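Local atomic coordinates of ABC transporter substrate-binding protein (Rhizobium radiobacter, PDB entry 6TFS), a protein that binds a deoxyfructosyl-glutamate conjugate in its open-chain form and, as a family 5 solute-binding protein, probably hands its ligand to an ABC transporter for uptake. Residues D14-D19 with T26-L31; E249-H254 with T458-T463; S298-F303 with P390-Y395; T333-Q338 with Q363-A368. All coordinates share one frame; numbering follows the deposited sequence.

Interaction 1 (D14-D19 with T26-L31); sequences DVTTLD and TSDRTL. With N7T ((2~{S})-2-[[(3~{S},4~{R},5~{R})-3,4,5,6-tetrakis(oxidanyl)-2-oxidanylidene-hexyl]amino]pentanedioic acid), chain C.
Val15, in the irregular loop 14-19, comes within 6.0 Å CA to CA of Asp28 in the first turn of helix 26-35, and two backbone N-H groups of the loop point at that helix. The Asp28 carboxylate takes both. OD1 accepts from Thr16 N over 3.1 Å and almost straight (167°), through the lone pair on the side of the other oxygen; OD2 receives Thr17 N at 2.9 Å from above the carboxylate plane. With CG anti to its carbonyl carbon (chi1 -73°), Asp28 carries this group across to the loop. It is a helix side chain bound to main-chain amides, holding the segment that leads from strand 5-10 into the ligand-binding helix. Two waters also donate to OD1, one of them 2.6 Å from it, and both donate to Asp14 O. An alanine at Asp28 would remove these acceptors and is likely to leave the Thr16 and Thr17 amides without their mates. Beside this polar contact, Leu31 CD1 meets Val15 CG1 at 3.7 Å and Leu31 CB meets Leu18 CD2 at 3.6 Å, a patch continued by Val181 and Ile175. On the same helix, Thr26 OG1 accepts from the ligand amine N at 2.8 Å.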
# COMPACT_ATOMS: atom_id res chain seq x y z
N ASP A 14 -13.22 9.88 2.71
CA ASP A 14 -12.60 11.21 2.61
C ASP A 14 -11.11 11.16 2.30
O ASP A 14 -10.50 10.10 2.30
CB ASP A 14 -12.77 11.92 3.99
CG ASP A 14 -12.89 13.44 3.98
OD1 ASP A 14 -12.71 14.05 2.90
OD2 ASP A 14 -13.18 14.01 5.03
N VAL A 15 -10.51 12.33 2.09
CA VAL A 15 -9.07 12.47 1.94
C VAL A 15 -8.53 12.66 3.34
O VAL A 15 -9.06 13.49 4.08
CB VAL A 15 -8.61 13.70 1.14
CG1 VAL A 15 -7.50 13.33 0.18
CG2 VAL A 15 -9.75 14.43 0.45
N THR A 16 -7.46 11.96 3.70
CA THR A 16 -6.84 12.18 5.01
C THR A 16 -5.66 13.12 4.78
O THR A 16 -5.58 14.17 5.40
CB THR A 16 -6.44 10.85 5.68
OG1 THR A 16 -7.60 10.02 5.76
CG2 THR A 16 -5.80 11.04 7.06
N THR A 17 -4.77 12.76 3.87
CA THR A 17 -3.60 13.57 3.57
C THR A 17 -3.12 13.36 2.14
O THR A 17 -3.05 12.23 1.65
CB THR A 17 -2.45 13.33 4.61
OG1 THR A 17 -1.29 14.03 4.17
CG2 THR A 17 -2.12 11.83 4.82
N LEU A 18 -2.70 14.46 1.51
CA LEU A 18 -2.12 14.43 0.17
C LEU A 18 -0.62 14.77 0.21
O LEU A 18 -0.01 15.04 -0.82
CB LEU A 18 -2.91 15.26 -0.86
CG LEU A 18 -4.35 14.78 -1.10
CD1 LEU A 18 -5.11 15.70 -2.03
CD2 LEU A 18 -4.36 13.33 -1.60
N ASP A 19 -0.03 14.74 1.43
CA ASP A 19 1.43 14.82 1.60
C ASP A 19 1.86 13.36 1.32
O ASP A 19 1.38 12.45 2.02
CB ASP A 19 1.82 15.25 3.03
CG ASP A 19 3.32 15.29 3.33
OD1 ASP A 19 4.11 14.61 2.61
OD2 ASP A 19 3.71 15.99 4.28
N THR A 26 -5.41 3.42 0.53
CA THR A 26 -5.46 3.24 -0.92
C THR A 26 -5.93 4.53 -1.61
O THR A 26 -5.31 4.95 -2.58
CB THR A 26 -6.33 2.04 -1.31
OG1 THR A 26 -5.63 0.86 -0.93
CG2 THR A 26 -6.65 2.00 -2.82
N SER A 27 -7.01 5.15 -1.09
CA SER A 27 -7.56 6.37 -1.68
C SER A 27 -6.57 7.55 -1.69
O SER A 27 -6.41 8.18 -2.73
CB SER A 27 -8.88 6.73 -1.00
OG SER A 27 -9.53 7.76 -1.73
N ASP A 28 -5.87 7.81 -0.56
CA ASP A 28 -4.88 8.89 -0.51
C ASP A 28 -3.70 8.60 -1.47
O ASP A 28 -3.29 9.51 -2.20
CB ASP A 28 -4.38 9.12 0.93
CG ASP A 28 -5.36 9.82 1.88
OD1 ASP A 28 -6.51 10.12 1.45
OD2 ASP A 28 -5.00 10.04 3.05
N ARG A 29 -3.21 7.33 -1.50
CA ARG A 29 -2.12 6.87 -2.38
C ARG A 29 -2.49 7.01 -3.85
O ARG A 29 -1.63 7.36 -4.66
CB ARG A 29 -1.73 5.42 -2.08
CG ARG A 29 -1.07 5.21 -0.72
CD ARG A 29 -0.68 3.76 -0.65
NE ARG A 29 -0.16 3.35 0.65
CZ ARG A 29 1.12 3.39 1.01
NH1 ARG A 29 2.03 3.89 0.18
NH2 ARG A 29 1.49 2.94 2.20
N THR A 30 -3.77 6.74 -4.20
CA THR A 30 -4.28 6.87 -5.55
C THR A 30 -4.22 8.34 -6.00
O THR A 30 -3.67 8.62 -7.07
CB THR A 30 -5.70 6.30 -5.66
OG1 THR A 30 -5.71 4.94 -5.22
CG2 THR A 30 -6.27 6.39 -7.06
N LEU A 31 -4.77 9.27 -5.18
CA LEU A 31 -4.76 10.70 -5.48
C LEU A 31 -3.33 11.22 -5.62
O LEU A 31 -3.03 11.94 -6.56
CB LEU A 31 -5.54 11.50 -4.43
CG LEU A 31 -7.06 11.41 -4.50
CD1 LEU A 31 -7.71 11.75 -3.16
CD2 LEU A 31 -7.62 12.29 -5.61
OAN N7T C . -10.82 -7.66 1.49
CAM N7T C . -9.82 -6.90 2.11
CAL N7T C . -9.48 -5.74 1.19
OAT N7T C . -10.55 -4.81 1.18
CAK N7T C . -8.15 -5.08 1.58
OAS N7T C . -7.07 -5.95 1.32
CAJ N7T C . -7.93 -3.76 0.86
OAR N7T C . -7.87 -3.91 -0.53
CAI N7T C . -6.61 -3.07 1.18
OAQ N7T C . -5.54 -3.70 1.31
CAH N7T C . -6.66 -1.54 1.25
N N7T C . -5.34 -0.95 1.13
CA N7T C . -4.78 -0.61 2.43
C N7T C . -5.65 0.34 3.22
O N7T C . -6.16 1.34 2.69
CB N7T C . -3.38 -0.05 2.22
CG N7T C . -2.60 0.11 3.56
CD N7T C . -1.16 0.48 3.41
OE1 N7T C . -0.46 0.56 4.45
OE2 N7T C . -0.62 0.70 2.30
OXT N7T C . -5.85 0.10 4.43
O HOH W 1 -8.63 9.82 -0.08
O HOH W 2 -8.20 8.50 3.56

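Interaction 2 (E249-H254 with T458-T463); sequences ELNLLH and TENLGT. With N7T ((2~{S})-2-[[(3~{S},4~{R},5~{R})-3,4,5,6-tetrakis(oxidanyl)-2-oxidanylidene-hexyl]amino]pentanedioic acid), chain C.
The amides of Asn251 and Asn460 cross at about a right angle as side chains, their planes turned 40° apart. Asn251 ND2 donates to Asn460 OD1 at 2.8 Å; that oxygen lies in the Asn251 amide plane, while the donor is tilted 30° from the plane of the Asn460 carbonyl. The same ND2 also gives a hydrogen bond to Thr458 O, which already accepts from Asn251 N, and the two donors reach this carbonyl from opposite faces of its plane. Asn251 OD1 is thereby turned to the ligand and accepts from its hydroxyl OAS at 2.7 Å, and Asn460 ND2 donates to OAS at 3.2 Å, so one sugar hydroxyl gives to one asparagine and takes from the other. The two residues stand on neighbouring antiparallel strands, 240-255 and 454-467, of the large mixed sheet of this periplasmic-binding-protein fold, where Glu249 and Asn460 form a hydrogen-bonded pair and Leu250 and Glu459 a non-hydrogen-bonded one. A leucine in place of Asn251 would probably leave OAS without its acceptor and Asn460 OD1 without the ND2 donor that helps to fix its rotation. Glu249 grips the ligand with both carboxylate oxygens: OE2 accepts from the amine N at 2.8 Å and OE1 from hydroxyl OAR at 3.0 Å. A water donates to OE1 at 2.6 Å and accepts from Asn460 ND2. This carboxylate is likely to favour a protonated ligand amine. On the other face of the sheet, Leu250 CB and Glu459 CB approach to 4.2 Å, and Glu459 OE2 is held by Ser298.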
# COMPACT_ATOMS: atom_id res chain seq x y z
N GLU A 249 -2.99 -7.32 -2.68
CA GLU A 249 -2.75 -6.85 -1.31
C GLU A 249 -3.00 -7.99 -0.35
O GLU A 249 -4.06 -8.61 -0.39
CB GLU A 249 -3.62 -5.62 -0.97
CG GLU A 249 -3.24 -4.40 -1.78
CD GLU A 249 -4.19 -3.24 -1.53
OE1 GLU A 249 -5.33 -3.30 -2.05
OE2 GLU A 249 -3.81 -2.31 -0.80
N LEU A 250 -2.00 -8.29 0.50
CA LEU A 250 -2.12 -9.38 1.47
C LEU A 250 -2.80 -8.94 2.78
O LEU A 250 -2.39 -7.97 3.41
CB LEU A 250 -0.74 -10.02 1.73
CG LEU A 250 -0.69 -11.11 2.83
CD1 LEU A 250 -1.57 -12.34 2.50
CD2 LEU A 250 0.74 -11.52 3.11
N ASN A 251 -3.79 -9.73 3.20
CA ASN A 251 -4.51 -9.54 4.46
C ASN A 251 -4.00 -10.52 5.48
O ASN A 251 -3.87 -11.71 5.19
CB ASN A 251 -6.01 -9.73 4.27
CG ASN A 251 -6.60 -8.88 3.18
OD1 ASN A 251 -6.77 -7.68 3.35
ND2 ASN A 251 -6.98 -9.49 2.09
N LEU A 252 -3.68 -10.01 6.67
CA LEU A 252 -3.20 -10.82 7.78
C LEU A 252 -3.88 -10.39 9.07
O LEU A 252 -4.25 -9.22 9.22
CB LEU A 252 -1.67 -10.65 7.99
CG LEU A 252 -0.73 -11.12 6.87
CD1 LEU A 252 0.00 -9.93 6.27
CD2 LEU A 252 0.27 -12.14 7.40
N LEU A 253 -3.99 -11.34 10.02
CA LEU A 253 -4.42 -11.03 11.38
C LEU A 253 -3.11 -10.87 12.16
O LEU A 253 -2.41 -11.85 12.38
CB LEU A 253 -5.28 -12.14 12.01
CG LEU A 253 -6.70 -12.30 11.46
CD1 LEU A 253 -7.28 -13.66 11.87
CD2 LEU A 253 -7.61 -11.13 11.90
N HIS A 254 -2.75 -9.63 12.50
CA HIS A 254 -1.53 -9.32 13.27
C HIS A 254 -1.93 -9.36 14.74
O HIS A 254 -2.76 -8.56 15.18
CB HIS A 254 -0.96 -7.94 12.88
CG HIS A 254 -0.53 -7.86 11.44
ND1 HIS A 254 0.75 -8.22 11.05
CD2 HIS A 254 -1.23 -7.48 10.35
CE1 HIS A 254 0.78 -8.02 9.75
NE2 HIS A 254 -0.39 -7.58 9.29
N THR A 458 -5.93 -14.19 2.76
CA THR A 458 -5.86 -14.14 1.32
C THR A 458 -5.22 -12.84 0.88
O THR A 458 -5.20 -11.85 1.61
CB THR A 458 -7.27 -14.22 0.72
OG1 THR A 458 -8.11 -13.30 1.42
CG2 THR A 458 -7.85 -15.63 0.79
N GLU A 459 -4.70 -12.86 -0.34
CA GLU A 459 -4.23 -11.66 -0.99
C GLU A 459 -5.23 -11.38 -2.12
O GLU A 459 -5.82 -12.32 -2.68
CB GLU A 459 -2.78 -11.77 -1.48
CG GLU A 459 -2.55 -12.74 -2.62
CD GLU A 459 -1.10 -12.91 -3.03
OE1 GLU A 459 -0.20 -12.32 -2.39
OE2 GLU A 459 -0.87 -13.65 -4.01
N ASN A 460 -5.48 -10.11 -2.39
CA ASN A 460 -6.44 -9.75 -3.43
C ASN A 460 -5.91 -8.75 -4.40
O ASN A 460 -5.38 -7.72 -3.99
CB ASN A 460 -7.78 -9.24 -2.86
CG ASN A 460 -7.69 -8.46 -1.56
OD1 ASN A 460 -7.99 -8.98 -0.48
ND2 ASN A 460 -7.27 -7.20 -1.62
N LEU A 461 -6.12 -9.02 -5.70
CA LEU A 461 -5.80 -8.07 -6.77
C LEU A 461 -6.81 -6.92 -6.66
O LEU A 461 -7.91 -7.12 -6.13
CB LEU A 461 -5.94 -8.75 -8.14
CG LEU A 461 -4.94 -9.88 -8.48
CD1 LEU A 461 -5.40 -10.67 -9.71
CD2 LEU A 461 -3.50 -9.33 -8.69
N GLY A 462 -6.43 -5.74 -7.14
CA GLY A 462 -7.31 -4.57 -7.16
C GLY A 462 -8.39 -4.80 -8.20
O GLY A 462 -8.11 -5.34 -9.26
N THR A 463 -9.63 -4.49 -7.87
CA THR A 463 -10.77 -4.69 -8.80
C THR A 463 -11.46 -3.37 -9.09
O THR A 463 -11.88 -2.67 -8.16
CB THR A 463 -11.77 -5.70 -8.26
OG1 THR A 463 -12.15 -5.27 -6.95
CG2 THR A 463 -11.23 -7.11 -8.26
OAN N7T C . -10.82 -7.66 1.49
CAM N7T C . -9.82 -6.90 2.11
CAL N7T C . -9.48 -5.74 1.19
OAT N7T C . -10.55 -4.81 1.18
CAK N7T C . -8.15 -5.08 1.58
OAS N7T C . -7.07 -5.95 1.32
CAJ N7T C . -7.93 -3.76 0.86
OAR N7T C . -7.87 -3.91 -0.53
CAI N7T C . -6.61 -3.07 1.18
OAQ N7T C . -5.54 -3.70 1.31
CAH N7T C . -6.66 -1.54 1.25
N N7T C . -5.34 -0.95 1.13
CA N7T C . -4.78 -0.61 2.43
C N7T C . -5.65 0.34 3.22
O N7T C . -6.16 1.34 2.69
CB N7T C . -3.38 -0.05 2.22
CG N7T C . -2.60 0.11 3.56
CD N7T C . -1.16 0.48 3.41
OE1 N7T C . -0.46 0.56 4.45
OE2 N7T C . -0.62 0.70 2.30
OXT N7T C . -5.85 0.10 4.43
O HOH W 3 -6.44 -4.94 -3.79

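Interaction 3 (S298-F303 with P390-Y395); sequences SNNLGF and PIADYY
Leu301 and the residues flanking Ile391 are tied by two main-chain hydrogen bonds: Leu301 N gives a nearly straight one (172°) to Pro390 O at 2.9 Å, and Ala392 N returns one to Leu301 O at 3.0 Å. Together they make a single bridge between the loop 298-303 and the residues leading into helix 392-400. Around it the side chains touch through few atoms. Pro390 CB rests against Asn299, 3.6 Å from its backbone O and close to its OD1 as well. Ala392 CB lies 3.2 Å from Leu301 O, and Asn300 OD1 approaches Ala392 CA. The bridge is shaped by a type II beta turn from Asn300 to Phe303, closed by Phe303 N donating to Asn300 O. Gly302 takes its third position at a positive phi of 100°, where a CB would press on the preceding carbonyl and on Ala392 CB, which explains the glycine. The amide of Asn300 is steadied at its nitrogen, since ND2 donates to Asn299 OD1 at 3.1 Å. A water that accepts from Tyr395 N lies 2.7 Å from Asn300 OD1 and connects the turn with the first turn of the helix. Farther out, Trp441 of helix 434-451 touches Leu301, Ile391 and Ala392, and Gln445 donates to Gly302 O. Tyr395 is anchored beyond the bridge, its OH bonded to Ala386 O and its ring stacked on Phe399; this side chain is about 8 Å from the bound ligand and about 11 Å from that of Cys418, a magnesium-binding residue.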
# COMPACT_ATOMS: atom_id res chain seq x y z
N SER A 298 2.85 -13.07 -2.19
CA SER A 298 3.44 -14.11 -3.05
C SER A 298 4.31 -13.60 -4.21
O SER A 298 5.18 -14.33 -4.66
CB SER A 298 2.36 -15.05 -3.58
OG SER A 298 1.57 -14.40 -4.56
N ASN A 299 4.12 -12.35 -4.65
CA ASN A 299 4.89 -11.76 -5.75
C ASN A 299 6.27 -11.20 -5.28
O ASN A 299 7.01 -10.65 -6.08
CB ASN A 299 4.07 -10.65 -6.45
CG ASN A 299 4.05 -9.30 -5.72
OD1 ASN A 299 4.37 -9.16 -4.53
ND2 ASN A 299 3.68 -8.28 -6.44
N ASN A 300 6.56 -11.30 -3.98
CA ASN A 300 7.82 -10.79 -3.46
C ASN A 300 9.03 -11.62 -3.82
O ASN A 300 8.99 -12.85 -3.73
CB ASN A 300 7.79 -10.67 -1.93
CG ASN A 300 7.10 -9.45 -1.38
OD1 ASN A 300 7.58 -8.83 -0.45
ND2 ASN A 300 5.94 -9.09 -1.91
N LEU A 301 10.14 -10.94 -4.11
CA LEU A 301 11.42 -11.60 -4.27
C LEU A 301 11.77 -12.02 -2.82
O LEU A 301 11.74 -11.18 -1.93
CB LEU A 301 12.49 -10.64 -4.83
CG LEU A 301 13.93 -11.19 -4.91
CD1 LEU A 301 14.07 -12.23 -6.01
CD2 LEU A 301 14.92 -10.08 -5.12
N GLY A 302 12.04 -13.31 -2.62
CA GLY A 302 12.35 -13.86 -1.30
C GLY A 302 11.18 -14.57 -0.64
O GLY A 302 11.33 -15.11 0.46
N PHE A 303 10.01 -14.60 -1.33
CA PHE A 303 8.78 -15.27 -0.85
C PHE A 303 9.03 -16.74 -0.54
O PHE A 303 9.66 -17.45 -1.33
CB PHE A 303 7.63 -15.13 -1.88
CG PHE A 303 6.37 -15.86 -1.50
CD1 PHE A 303 5.56 -15.39 -0.46
CD2 PHE A 303 5.99 -17.03 -2.16
CE1 PHE A 303 4.39 -16.08 -0.10
CE2 PHE A 303 4.83 -17.71 -1.79
CZ PHE A 303 4.04 -17.23 -0.76
N PRO A 390 7.84 -5.14 -4.32
CA PRO A 390 7.97 -6.61 -4.21
C PRO A 390 9.36 -7.20 -3.94
O PRO A 390 9.79 -8.14 -4.61
CB PRO A 390 7.38 -7.12 -5.53
CG PRO A 390 7.62 -6.01 -6.48
CD PRO A 390 7.45 -4.75 -5.69
N ILE A 391 10.03 -6.69 -2.89
CA ILE A 391 11.28 -7.18 -2.33
C ILE A 391 10.93 -7.47 -0.86
O ILE A 391 10.45 -6.56 -0.17
CB ILE A 391 12.46 -6.19 -2.51
CG1 ILE A 391 12.88 -6.08 -4.01
CG2 ILE A 391 13.66 -6.62 -1.65
CD1 ILE A 391 13.73 -4.86 -4.33
N ALA A 392 11.12 -8.72 -0.40
CA ALA A 392 10.77 -9.19 0.96
C ALA A 392 11.17 -8.23 2.09
O ALA A 392 10.39 -8.07 3.03
CB ALA A 392 11.34 -10.57 1.22
N ASP A 393 12.33 -7.56 1.97
CA ASP A 393 12.82 -6.59 2.95
C ASP A 393 11.78 -5.54 3.37
O ASP A 393 11.70 -5.22 4.56
CB ASP A 393 14.10 -5.89 2.48
CG ASP A 393 14.62 -4.87 3.48
OD1 ASP A 393 14.86 -5.25 4.66
OD2 ASP A 393 14.78 -3.69 3.11
N TYR A 394 10.97 -5.02 2.41
CA TYR A 394 9.95 -4.01 2.68
C TYR A 394 8.89 -4.53 3.63
O TYR A 394 8.75 -4.00 4.72
CB TYR A 394 9.28 -3.52 1.39
CG TYR A 394 10.09 -2.51 0.63
CD1 TYR A 394 11.05 -2.91 -0.29
CD2 TYR A 394 9.86 -1.14 0.79
CE1 TYR A 394 11.79 -1.98 -1.02
CE2 TYR A 394 10.58 -0.20 0.05
CZ TYR A 394 11.55 -0.63 -0.85
OH TYR A 394 12.26 0.28 -1.59
N TYR A 395 8.17 -5.59 3.22
CA TYR A 395 7.12 -6.19 4.03
C TYR A 395 7.64 -6.70 5.37
O TYR A 395 7.00 -6.44 6.40
CB TYR A 395 6.40 -7.31 3.26
CG TYR A 395 4.90 -7.27 3.45
CD1 TYR A 395 4.09 -6.50 2.63
CD2 TYR A 395 4.28 -8.02 4.46
CE1 TYR A 395 2.71 -6.49 2.76
CE2 TYR A 395 2.90 -7.99 4.63
CZ TYR A 395 2.11 -7.24 3.77
OH TYR A 395 0.76 -7.20 3.91
O HOH W 4 7.39 -6.20 0.17

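Interaction 4 (T333-Q338 with Q363-A368); sequences TMVASQ and QPVEHA. With N7T ((2~{S})-2-[[(3~{S},4~{R},5~{R})-3,4,5,6-tetrakis(oxidanyl)-2-oxidanylidene-hexyl]amino]pentanedioic acid), chain C; SO4 (sulfate ion), chain E.
His367, the first residue of helix 367-374, leans its CB to 3.7 Å from Ser337 OG. The ring then swings so that ND1 stands 2.7 Å from that hydroxyl, a hydrogen bond made at the ring edge, near its plane. CG is anti to the backbone N (chi1 -170°), which carries the ring beyond the strand ends, and at the tip NE2 donates to the ligand carboxylate O at 2.8 Å (162°). Ser337 OG, also bonded to Leu339 N, is the second-shell group that positions this ring. The segments 333-337 and 363-365 of strands 330-337 and 358-365 run parallel, their axes 29° apart, and the strands are joined by helix 340-353 as a beta-alpha-beta crossover. Ala336 carries the register: its N donates to Gln363 O, and its O accepts from Val365 N at 2.9 Å. Val335 CG1 meets Val365 CG2 at 3.7 Å on one face, while Gln338 lies across Pro364, with NE2 3.5 Å from the proline CB; a water donates to both Gln338 OE1 and Pro364 O. Glu366 caps the helix start, its OE2 accepting from Ala368 N at 3.0 Å and its OE1 from Ala369 N. With both ring nitrogens engaged, the imidazole is held against rotation and its NE2-H stays aimed at the carboxylate, whose negative charge this donor probably stabilises.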
# COMPACT_ATOMS: atom_id res chain seq x y z
N THR A 333 -12.13 -8.84 21.35
CA THR A 333 -12.77 -7.67 20.75
C THR A 333 -11.78 -7.01 19.82
O THR A 333 -10.74 -6.53 20.27
CB THR A 333 -13.34 -6.71 21.81
OG1 THR A 333 -14.27 -7.42 22.62
CG2 THR A 333 -14.05 -5.51 21.18
N MSE A 334 -12.08 -7.00 18.54
CA MSE A 334 -11.20 -6.41 17.54
C MSE A 334 -11.80 -5.11 16.98
O MSE A 334 -12.96 -5.09 16.56
CB MSE A 334 -10.92 -7.44 16.42
CG MSE A 334 -10.02 -6.94 15.30
SE MSE A 334 -9.56 -8.40 14.00
CE MSE A 334 -10.97 -8.05 12.69
N VAL A 335 -10.99 -4.04 16.96
CA VAL A 335 -11.35 -2.76 16.34
C VAL A 335 -11.21 -3.04 14.83
O VAL A 335 -10.12 -3.41 14.36
CB VAL A 335 -10.47 -1.57 16.82
CG1 VAL A 335 -11.01 -0.24 16.28
CG2 VAL A 335 -10.37 -1.54 18.35
N ALA A 336 -12.33 -2.99 14.10
CA ALA A 336 -12.37 -3.37 12.69
C ALA A 336 -12.70 -2.23 11.74
O ALA A 336 -13.66 -1.50 11.95
CB ALA A 336 -13.37 -4.51 12.49
N SER A 337 -11.92 -2.11 10.68
CA SER A 337 -12.14 -1.10 9.65
C SER A 337 -13.49 -1.28 8.93
O SER A 337 -13.91 -2.40 8.66
CB SER A 337 -11.02 -1.15 8.62
OG SER A 337 -11.38 -0.34 7.51
N GLN A 338 -14.13 -0.14 8.59
CA GLN A 338 -15.38 -0.11 7.82
C GLN A 338 -15.15 0.01 6.29
O GLN A 338 -16.11 0.16 5.54
CB GLN A 338 -16.36 0.94 8.35
CG GLN A 338 -17.02 0.51 9.65
CD GLN A 338 -18.01 1.54 10.17
OE1 GLN A 338 -17.74 2.74 10.20
NE2 GLN A 338 -19.18 1.08 10.57
N GLN A 363 -15.71 -4.25 16.61
CA GLN A 363 -15.99 -2.85 16.94
C GLN A 363 -15.75 -2.06 15.62
O GLN A 363 -14.60 -1.78 15.29
CB GLN A 363 -15.04 -2.40 18.06
CG GLN A 363 -15.26 -1.00 18.60
CD GLN A 363 -14.14 -0.54 19.51
OE1 GLN A 363 -13.53 -1.32 20.25
NE2 GLN A 363 -13.85 0.76 19.50
N PRO A 364 -16.81 -1.79 14.81
CA PRO A 364 -16.59 -1.10 13.52
C PRO A 364 -16.23 0.38 13.65
O PRO A 364 -16.85 1.11 14.42
CB PRO A 364 -17.91 -1.32 12.75
CG PRO A 364 -18.78 -2.20 13.64
CD PRO A 364 -18.26 -2.06 15.03
N VAL A 365 -15.21 0.81 12.90
CA VAL A 365 -14.72 2.20 12.90
C VAL A 365 -14.39 2.58 11.45
O VAL A 365 -13.80 1.77 10.71
CB VAL A 365 -13.45 2.37 13.82
CG1 VAL A 365 -12.87 3.79 13.75
CG2 VAL A 365 -13.74 1.98 15.27
N GLU A 366 -14.70 3.84 11.06
CA GLU A 366 -14.34 4.42 9.75
C GLU A 366 -12.82 4.17 9.50
O GLU A 366 -11.99 4.35 10.41
CB GLU A 366 -14.74 5.92 9.70
CG GLU A 366 -14.46 6.62 8.37
CD GLU A 366 -13.01 6.99 8.12
OE1 GLU A 366 -12.32 7.42 9.08
OE2 GLU A 366 -12.54 6.81 6.98
N HIS A 367 -12.49 3.72 8.28
CA HIS A 367 -11.15 3.30 7.81
C HIS A 367 -9.97 4.19 8.23
O HIS A 367 -9.04 3.69 8.86
CB HIS A 367 -11.18 3.11 6.28
CG HIS A 367 -9.96 2.45 5.72
ND1 HIS A 367 -9.55 1.20 6.16
CD2 HIS A 367 -9.12 2.88 4.76
CE1 HIS A 367 -8.50 0.90 5.43
NE2 HIS A 367 -8.19 1.88 4.57
N ALA A 368 -10.01 5.50 7.90
CA ALA A 368 -8.95 6.45 8.25
C ALA A 368 -8.76 6.63 9.76
O ALA A 368 -7.62 6.65 10.22
CB ALA A 368 -9.18 7.80 7.57
OAN N7T C . -10.82 -7.66 1.49
CAM N7T C . -9.82 -6.90 2.11
CAL N7T C . -9.48 -5.74 1.19
OAT N7T C . -10.55 -4.81 1.18
CAK N7T C . -8.15 -5.08 1.58
OAS N7T C . -7.07 -5.95 1.32
CAJ N7T C . -7.93 -3.76 0.86
OAR N7T C . -7.87 -3.91 -0.53
CAI N7T C . -6.61 -3.07 1.18
OAQ N7T C . -5.54 -3.70 1.31
CAH N7T C . -6.66 -1.54 1.25
N N7T C . -5.34 -0.95 1.13
CA N7T C . -4.78 -0.61 2.43
C N7T C . -5.65 0.34 3.22
O N7T C . -6.16 1.34 2.69
CB N7T C . -3.38 -0.05 2.22
CG N7T C . -2.60 0.11 3.56
CD N7T C . -1.16 0.48 3.41
OE1 N7T C . -0.46 0.56 4.45
OE2 N7T C . -0.62 0.70 2.30
OXT N7T C . -5.85 0.10 4.43
S SO4 E . -11.17 -7.76 25.41
O1 SO4 E . -11.39 -6.39 25.87
O2 SO4 E . -12.34 -8.23 24.68
O3 SO4 E . -10.02 -7.80 24.50
O4 SO4 E . -10.93 -8.64 26.56
O HOH W 5 -18.37 3.17 13.13

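Overall arrangement
Interactions 1, 2 and 4 converge on the ligand: the amine is shared by interactions 1 and 2, and one carboxylate by 1 and 4. Thr26 OG1 and Glu249 OE2, which both accept from the amine, lie 3.7 Å apart. Interactions 1 and 4 also touch directly, at Thr16 OG1 and Ala368 CB (3.3 Å), and Leu253 CD2 of interaction 2 packs at 4.0 Å on SE of selenomethionine Met334. Interaction 3 lies farther from the ligand, about 14 Å centre to centre from interaction 2, with Glu459 OE2 and Ser298 OG probably hydrogen-bonded at 2.6 Å. Its nearest atoms remain about 12 Å from interaction 4. Arg284, Arg388, Tyr384 and His371 add further bonds to the ligand.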